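Local coordinates for protein borrelidin polyketide synthase, type I (Streptomyces parvulus, PDB 6OBT) that probably catalyses the dehydration of beta-hydroxyacyl intermediates bound to acyl carrier protein during borrelidin assembly, as a polyketide synthase dehydratase domain, at residues P82-V87 with F256-V261. Numbering follows the deposited sequence.
Sequences PGVVWV and FAFSDV
Val-87 lays its CG2 methyl over one face of the Phe-258 ring, where the first turn of the helix of one hot-dog half meets a strand of the other, at the seam of the double hot-dog dehydratase fold. The evidence for a CH-pi contact is direct: CG2 of Val-87 lies 3.4 Å from the centroid of the Phe-258 ring and only 8° off the ring normal. All six ring carbons of Phe-258 fall within 3.5 to 3.9 Å of that methyl, so it is centred rather than perched on a rim. The valine divides its branches between two partners: CG1, set anti to the backbone N (chi1 -175°), reaches CG1 of Val-261 at 3.9 Å. Val-84, three residues earlier and buried like the other three, adds a looser apolar touch, its CG1 standing 4.0 Å from CZ of Phe-258. Further out, strand 254-263 runs between strands 101-107 and 291-301; Phe-258 is paired through its backbone with Leu-105, and its side chain also touches Leu-298. Val-84 packs on Phe-231 and Val-235 of helix 228-236. The chain enters helix 83-97 through two successive i to i-3 bonds, Trp-86 N to Gly-83 O at 3.0 Å and Val-85 N to Pro-82 O at 2.9 Å.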
# COMPACT_ATOMS: atom_id res chain seq x y z
N PRO A 82 14.94 -4.32 17.82
CA PRO A 82 16.00 -5.32 17.67
C PRO A 82 16.17 -5.66 16.19
O PRO A 82 15.20 -5.75 15.44
CB PRO A 82 15.51 -6.51 18.51
CG PRO A 82 14.09 -6.25 18.82
CD PRO A 82 13.79 -4.79 18.61
N GLY A 83 17.43 -5.76 15.76
CA GLY A 83 17.72 -6.12 14.38
C GLY A 83 17.05 -7.41 13.93
O GLY A 83 16.67 -7.54 12.76
N VAL A 84 16.86 -8.36 14.85
CA VAL A 84 16.19 -9.60 14.45
C VAL A 84 14.73 -9.36 14.08
O VAL A 84 14.13 -10.21 13.43
CB VAL A 84 16.28 -10.69 15.53
CG1 VAL A 84 17.74 -11.17 15.71
CG2 VAL A 84 15.70 -10.19 16.84
N VAL A 85 14.14 -8.21 14.45
CA VAL A 85 12.79 -7.94 13.96
C VAL A 85 12.77 -7.89 12.44
O VAL A 85 11.84 -8.38 11.79
CB VAL A 85 12.23 -6.63 14.57
CG1 VAL A 85 11.02 -6.16 13.76
CG2 VAL A 85 11.84 -6.84 16.02
N TRP A 86 13.82 -7.31 11.84
CA TRP A 86 13.82 -7.22 10.38
C TRP A 86 14.00 -8.59 9.74
O TRP A 86 13.50 -8.83 8.64
CB TRP A 86 14.90 -6.27 9.90
CG TRP A 86 14.79 -4.84 10.49
CD1 TRP A 86 15.70 -4.21 11.27
CD2 TRP A 86 13.69 -3.93 10.32
NE1 TRP A 86 15.24 -2.95 11.61
CE2 TRP A 86 14.01 -2.76 11.03
CE3 TRP A 86 12.47 -3.99 9.64
CZ2 TRP A 86 13.16 -1.64 11.08
CZ3 TRP A 86 11.62 -2.90 9.68
CH2 TRP A 86 11.97 -1.74 10.40
N VAL A 87 14.69 -9.51 10.42
CA VAL A 87 14.79 -10.87 9.87
C VAL A 87 13.45 -11.59 9.98
O VAL A 87 13.02 -12.28 9.04
CB VAL A 87 15.91 -11.67 10.57
CG1 VAL A 87 16.07 -13.05 9.88
CG2 VAL A 87 17.20 -10.89 10.53
N PHE A 256 24.44 -7.81 12.53
CA PHE A 256 24.69 -6.96 11.38
C PHE A 256 24.26 -7.63 10.07
O PHE A 256 23.39 -7.11 9.37
CB PHE A 256 26.17 -6.56 11.33
CG PHE A 256 26.61 -5.96 10.02
CD1 PHE A 256 25.92 -4.89 9.45
CD2 PHE A 256 27.73 -6.44 9.36
CE1 PHE A 256 26.33 -4.34 8.25
CE2 PHE A 256 28.14 -5.89 8.15
CZ PHE A 256 27.45 -4.85 7.60
N ALA A 257 24.85 -8.78 9.73
CA ALA A 257 24.57 -9.43 8.46
C ALA A 257 24.15 -10.88 8.69
O ALA A 257 24.81 -11.60 9.46
CB ALA A 257 25.79 -9.37 7.53
N PHE A 258 23.07 -11.28 8.03
CA PHE A 258 22.47 -12.61 8.13
C PHE A 258 22.57 -13.32 6.78
O PHE A 258 22.32 -12.73 5.72
CB PHE A 258 20.99 -12.55 8.53
CG PHE A 258 20.75 -12.07 9.93
CD1 PHE A 258 20.77 -10.70 10.23
CD2 PHE A 258 20.44 -12.97 10.95
CE1 PHE A 258 20.53 -10.26 11.52
CE2 PHE A 258 20.18 -12.54 12.23
CZ PHE A 258 20.23 -11.19 12.53
N SER A 259 22.89 -14.60 6.82
CA SER A 259 22.92 -15.40 5.61
C SER A 259 22.20 -16.71 5.89
O SER A 259 22.41 -17.33 6.94
CB SER A 259 24.38 -15.64 5.16
OG SER A 259 24.48 -15.76 3.75
N ASP A 260 21.29 -17.09 4.98
CA ASP A 260 20.64 -18.40 4.95
C ASP A 260 19.85 -18.68 6.24
O ASP A 260 20.13 -19.63 6.98
CB ASP A 260 21.66 -19.51 4.68
CG ASP A 260 22.33 -19.37 3.33
OD1 ASP A 260 23.55 -19.59 3.25
OD2 ASP A 260 21.62 -19.04 2.36
N VAL A 261 18.82 -17.87 6.45
CA VAL A 261 17.93 -18.00 7.60
C VAL A 261 16.67 -18.74 7.16
O VAL A 261 16.04 -18.38 6.16
CB VAL A 261 17.56 -16.64 8.20
CG1 VAL A 261 16.84 -16.83 9.52
CG2 VAL A 261 18.80 -15.78 8.36